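Local coordinates for hemolysin II regulatory protein (Bacillus cereus, PDB 2JJ7), which probably binds DNA as a dimeric TetR-family transcriptional regulator and probably controls hemolysin II expression, at residues B[13-17]-B[57-62]; B[102-108]-B[155-161]. All blocks are in the same frame, centred on the assembly; numbering follows the deposited sequence.

Contact 1. Residues B[13-17]-B[57-62]; sequences LKAAK and EVFKKY
Leu13 is the knob of this contact. Its side chain drops into a hollow on helix 51-62 lined by Glu57, Val58, Lys61 and Tyr62. The two branches of the leucine touch different walls. Leu13 CD2 meets Glu57 CB at 3.8 Å. Leu13 CD1 meets Lys61 CD at 3.7 Å. Phe48 and Leu54 add further apolar cover to Leu13.

Val58 is the return bump. Val58 CG2 fits against Ala16 CB at 3.7 Å and also touches the backbone of Lys17.

The Tyr62 ring is a flat plate held between two lysine chains. Lys17 has CG anti to its backbone N (chi1 -179°) and stays extended, which lays its methylenes over one face of the ring. Lys17 CD stands 3.6 Å from the centroid of the Tyr62 ring, almost on the normal, as a CH-pi contact. Lys17 NZ lies 4.1 Å from the Tyr62 centroid, off-centre, as a cation-pi contact. That ammonium is also hydrogen-bonded to Asn97 OD1. Lys61 CG covers the opposite face of the ring. The backbone carbonyl of Leu13 lies at the ring edge, with Leu13 O 3.5 Å from Tyr62 CE2. The phenol end reaches Lys14, where Lys14 CG is 3.3 Å from Tyr62 OH.

The segment axes approach to 9.8 Å and cross at -104°, nearly perpendicular. This is the packing of the first helix on the fourth in a TetR-type DNA-binding domain, beside the predicted helix-turn-helix at 29-48.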
# COMPACT_ATOMS: atom_id res chain seq x y z
N LEU B 13 -16.33 24.32 -0.72
CA LEU B 13 -15.84 23.10 -0.10
C LEU B 13 -15.84 21.91 -1.07
O LEU B 13 -14.89 21.13 -1.07
CB LEU B 13 -16.61 22.78 1.17
CG LEU B 13 -16.27 23.69 2.36
CD1 LEU B 13 -17.15 23.41 3.57
CD2 LEU B 13 -14.79 23.60 2.72
N LYS B 14 -16.90 21.78 -1.87
CA LYS B 14 -16.95 20.79 -2.95
C LYS B 14 -15.74 20.98 -3.87
O LYS B 14 -15.07 20.02 -4.24
CB LYS B 14 -18.25 20.90 -3.77
CG LYS B 14 -19.46 20.26 -3.12
CD LYS B 14 -20.73 20.48 -3.92
CE LYS B 14 -21.95 20.01 -3.11
NZ LYS B 14 -23.16 19.72 -3.94
N ALA B 15 -15.48 22.24 -4.23
CA ALA B 15 -14.36 22.60 -5.11
C ALA B 15 -13.02 22.23 -4.50
O ALA B 15 -12.16 21.67 -5.17
CB ALA B 15 -14.39 24.09 -5.44
N ALA B 16 -12.85 22.58 -3.22
CA ALA B 16 -11.61 22.36 -2.50
C ALA B 16 -11.34 20.85 -2.34
O ALA B 16 -10.23 20.40 -2.57
CB ALA B 16 -11.66 23.06 -1.18
N LYS B 17 -12.35 20.09 -1.94
CA LYS B 17 -12.26 18.61 -1.93
C LYS B 17 -11.74 18.10 -3.27
O LYS B 17 -10.78 17.33 -3.31
CB LYS B 17 -13.64 18.00 -1.65
CG LYS B 17 -13.67 16.47 -1.58
CD LYS B 17 -15.09 15.92 -1.61
CE LYS B 17 -15.14 14.54 -0.99
NZ LYS B 17 -16.49 13.88 -1.11
N GLU B 57 -11.43 22.42 6.92
CA GLU B 57 -12.87 22.35 6.70
C GLU B 57 -13.27 21.21 5.75
O GLU B 57 -14.36 20.66 5.87
CB GLU B 57 -13.41 23.69 6.21
CG GLU B 57 -13.39 24.81 7.25
CD GLU B 57 -14.19 24.47 8.50
OE1 GLU B 57 -15.29 23.89 8.40
OE2 GLU B 57 -13.70 24.79 9.60
N VAL B 58 -12.37 20.87 4.83
CA VAL B 58 -12.58 19.74 3.91
C VAL B 58 -12.60 18.42 4.68
O VAL B 58 -13.51 17.61 4.49
CB VAL B 58 -11.52 19.70 2.78
CG1 VAL B 58 -11.49 18.32 2.10
CG2 VAL B 58 -11.85 20.78 1.76
N PHE B 59 -11.62 18.22 5.56
CA PHE B 59 -11.60 17.04 6.44
C PHE B 59 -12.82 16.98 7.36
O PHE B 59 -13.39 15.92 7.56
CB PHE B 59 -10.28 16.97 7.22
CG PHE B 59 -9.25 16.08 6.55
CD1 PHE B 59 -9.26 14.70 6.78
CD2 PHE B 59 -8.29 16.61 5.69
CE1 PHE B 59 -8.31 13.84 6.15
CE2 PHE B 59 -7.35 15.78 5.07
CZ PHE B 59 -7.37 14.39 5.30
N LYS B 60 -13.22 18.14 7.89
CA LYS B 60 -14.40 18.26 8.74
C LYS B 60 -15.69 17.90 7.98
O LYS B 60 -16.49 17.13 8.49
CB LYS B 60 -14.49 19.68 9.31
CG LYS B 60 -15.53 19.89 10.38
CD LYS B 60 -15.59 21.36 10.75
CE LYS B 60 -16.41 21.60 12.01
NZ LYS B 60 -16.60 23.05 12.27
N LYS B 61 -15.88 18.45 6.78
CA LYS B 61 -17.09 18.20 6.00
C LYS B 61 -17.14 16.78 5.43
O LYS B 61 -18.19 16.15 5.48
CB LYS B 61 -17.26 19.21 4.86
CG LYS B 61 -18.64 19.09 4.20
CD LYS B 61 -18.96 20.20 3.25
CE LYS B 61 -20.36 20.04 2.66
NZ LYS B 61 -21.46 20.20 3.66
N TYR B 62 -16.02 16.29 4.91
CA TYR B 62 -16.02 15.03 4.16
C TYR B 62 -15.36 13.86 4.87
O TYR B 62 -15.34 12.74 4.35
CB TYR B 62 -15.44 15.23 2.75
CG TYR B 62 -16.16 16.29 1.95
CD1 TYR B 62 -17.46 16.08 1.50
CD2 TYR B 62 -15.54 17.52 1.66
CE1 TYR B 62 -18.15 17.06 0.76
CE2 TYR B 62 -16.22 18.51 0.92
CZ TYR B 62 -17.53 18.28 0.48
OH TYR B 62 -18.21 19.24 -0.24

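Contact 2. Residues B[102-108]-B[155-161]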
# COMPACT_ATOMS: atom_id res chain seq x y z
N THR B 102 -7.04 9.72 -0.65
CA THR B 102 -5.78 10.26 -1.13
C THR B 102 -5.14 11.18 -0.09
O THR B 102 -3.97 11.04 0.23
CB THR B 102 -5.99 11.06 -2.44
OG1 THR B 102 -6.28 10.14 -3.50
CG2 THR B 102 -4.76 11.89 -2.81
N LEU B 103 -5.94 12.10 0.47
CA LEU B 103 -5.41 13.09 1.39
C LEU B 103 -5.00 12.48 2.72
O LEU B 103 -3.93 12.83 3.25
CB LEU B 103 -6.42 14.23 1.62
CG LEU B 103 -6.82 15.01 0.37
CD1 LEU B 103 -7.89 16.05 0.72
CD2 LEU B 103 -5.59 15.66 -0.29
N ALA B 104 -5.82 11.57 3.25
CA ALA B 104 -5.47 10.89 4.49
C ALA B 104 -4.27 10.00 4.28
O ALA B 104 -3.43 9.93 5.15
CB ALA B 104 -6.64 10.07 5.05
N TYR B 105 -4.18 9.33 3.13
CA TYR B 105 -3.00 8.50 2.89
C TYR B 105 -1.72 9.33 2.99
O TYR B 105 -0.77 8.94 3.70
CB TYR B 105 -3.07 7.73 1.56
CG TYR B 105 -1.83 6.89 1.26
CD1 TYR B 105 -1.73 5.58 1.71
CD2 TYR B 105 -0.76 7.43 0.53
CE1 TYR B 105 -0.59 4.81 1.45
CE2 TYR B 105 0.37 6.68 0.28
CZ TYR B 105 0.45 5.37 0.73
OH TYR B 105 1.58 4.64 0.47
N GLU B 106 -1.69 10.47 2.28
CA GLU B 106 -0.53 11.36 2.28
C GLU B 106 -0.15 11.82 3.69
O GLU B 106 1.03 11.85 4.02
CB GLU B 106 -0.76 12.60 1.40
CG GLU B 106 -0.64 12.37 -0.12
CD GLU B 106 0.64 11.62 -0.54
OE1 GLU B 106 1.73 11.86 0.05
OE2 GLU B 106 0.54 10.81 -1.49
N GLU B 107 -1.15 12.18 4.50
CA GLU B 107 -0.90 12.65 5.87
C GLU B 107 -0.42 11.52 6.76
O GLU B 107 0.33 11.75 7.72
CB GLU B 107 -2.16 13.28 6.48
CG GLU B 107 -2.71 14.50 5.72
CD GLU B 107 -1.96 15.81 6.03
OE1 GLU B 107 -1.03 15.80 6.88
OE2 GLU B 107 -2.30 16.85 5.43
N ILE B 108 -0.88 10.30 6.47
CA ILE B 108 -0.43 9.13 7.23
C ILE B 108 1.02 8.80 6.91
O ILE B 108 1.79 8.51 7.80
CB ILE B 108 -1.31 7.88 6.98
CG1 ILE B 108 -2.74 8.11 7.50
CG2 ILE B 108 -0.70 6.61 7.63
CD1 ILE B 108 -3.72 7.02 7.09
N THR B 155 -3.57 0.09 4.77
CA THR B 155 -3.68 1.53 4.56
C THR B 155 -3.60 1.86 3.06
O THR B 155 -4.39 2.67 2.54
CB THR B 155 -2.58 2.26 5.38
OG1 THR B 155 -2.77 1.97 6.78
CG2 THR B 155 -2.61 3.78 5.17
N SER B 156 -2.65 1.25 2.36
CA SER B 156 -2.43 1.55 0.97
C SER B 156 -3.59 1.10 0.10
O SER B 156 -3.99 1.81 -0.83
CB SER B 156 -1.10 0.95 0.48
OG SER B 156 -1.21 -0.46 0.31
N ILE B 157 -4.14 -0.07 0.38
CA ILE B 157 -5.24 -0.59 -0.44
C ILE B 157 -6.61 0.01 -0.08
O ILE B 157 -7.43 0.28 -0.97
CB ILE B 157 -5.27 -2.14 -0.47
CG1 ILE B 157 -5.52 -2.71 0.93
CG2 ILE B 157 -3.95 -2.68 -1.05
CD1 ILE B 157 -5.36 -4.24 1.02
N VAL B 158 -6.87 0.22 1.21
CA VAL B 158 -8.18 0.69 1.65
C VAL B 158 -8.39 2.16 1.29
O VAL B 158 -9.52 2.59 1.00
CB VAL B 158 -8.39 0.43 3.18
CG1 VAL B 158 -9.52 1.30 3.74
CG2 VAL B 158 -8.70 -1.04 3.40
N LEU B 159 -7.31 2.94 1.31
CA LEU B 159 -7.44 4.39 1.04
C LEU B 159 -7.30 4.77 -0.42
O LEU B 159 -7.45 5.93 -0.76
CB LEU B 159 -6.45 5.20 1.87
CG LEU B 159 -6.58 5.05 3.39
CD1 LEU B 159 -5.56 5.95 4.09
CD2 LEU B 159 -8.00 5.41 3.83
N PHE B 160 -6.97 3.80 -1.28
CA PHE B 160 -6.73 4.11 -2.68
C PHE B 160 -8.06 4.48 -3.33
O PHE B 160 -8.98 3.65 -3.35
CB PHE B 160 -6.09 2.91 -3.40
CG PHE B 160 -5.69 3.19 -4.80
CD1 PHE B 160 -6.37 2.58 -5.86
CD2 PHE B 160 -4.65 4.09 -5.08
CE1 PHE B 160 -6.01 2.85 -7.17
CE2 PHE B 160 -4.28 4.37 -6.38
CZ PHE B 160 -4.96 3.75 -7.44
N PRO B 161 -8.16 5.72 -3.86
CA PRO B 161 -9.44 6.27 -4.28
C PRO B 161 -10.10 5.53 -5.43
O PRO B 161 -11.31 5.67 -5.64
CB PRO B 161 -9.08 7.70 -4.71
CG PRO B 161 -7.66 7.64 -5.08
CD PRO B 161 -7.05 6.66 -4.12
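Ser156, which packs against the Tyr105 ring, has a hydroxyl gripped from two sources. Its OG is hydrogen-bonded to Trp153 O in the preceding helical turn and to Ser156 OG of the second subunit. The same residue from both chains therefore meets at the dimer interface. The torsion that sets OG between the backbone N and the carbonyl carbon (chi1 74°) places the hydroxyl for these two bonds. The carbon atoms of Ser156 meet the tyrosine. Tyr105 CE1 is 3.8 Å from Ser156 CA and 4.0 Å from Ser156 CB.

Thr155 presents its methyl to helix 98-109. Thr155 CG2 approaches the Tyr105 ring obliquely, 4.0 Å from Tyr105 CD1. Thr155 CG2 also meets Ile108 CD1 at 3.9 Å, and these two side chains reach toward each other tip to tip. The Thr155 hydroxyl is bonded to Ile151 O within its own helix.

Leu159 fills the middle of the contact with one branch. Leu159 CD1 touches Ile108 CD1 at 3.7 Å. Leu159 CD1 also lies 4.0 Å from Tyr105 CB, and packs more loosely against Ala104. Phe122, Phe126 and Ile94 close round the leucine.

Past the turn, Pro161 takes over. Its ring lies obliquely against Thr102. Pro161 CG is 3.3 Å from Thr102 OG1, a van der Waals contact.

Tyr105 also stacks on His149 of the second subunit, and Ser156 O accepts a hydrogen bond from NE2 of that histidine. The contact thus joins helix 98-109 to the C-terminal part of helix 147-158 and the turn after it, beside the second subunit. This is packing in the C-terminal domain, through which TetR-family regulators dimerise.

How the contacts relate
Contact 1 is partly buried and lies in the DNA-binding part of the chain. Contact 2 is buried in the C-terminal domain. They share no helix. Lysine chains over an aromatic ring mark the first, where solvent reaches some of the residues. Methyl groups, a proline ring and a tyrosine ring dominate the second. The second subunit reaches contact 2 but does not touch the segments of contact 1. The centres are about 16 Å apart, and the two contacts still touch. Phe59 CZ lies 3.8 Å from Leu103 CB, so helix 51-62 packs directly on helix 98-109. The chain completes contact 1 before it begins contact 2.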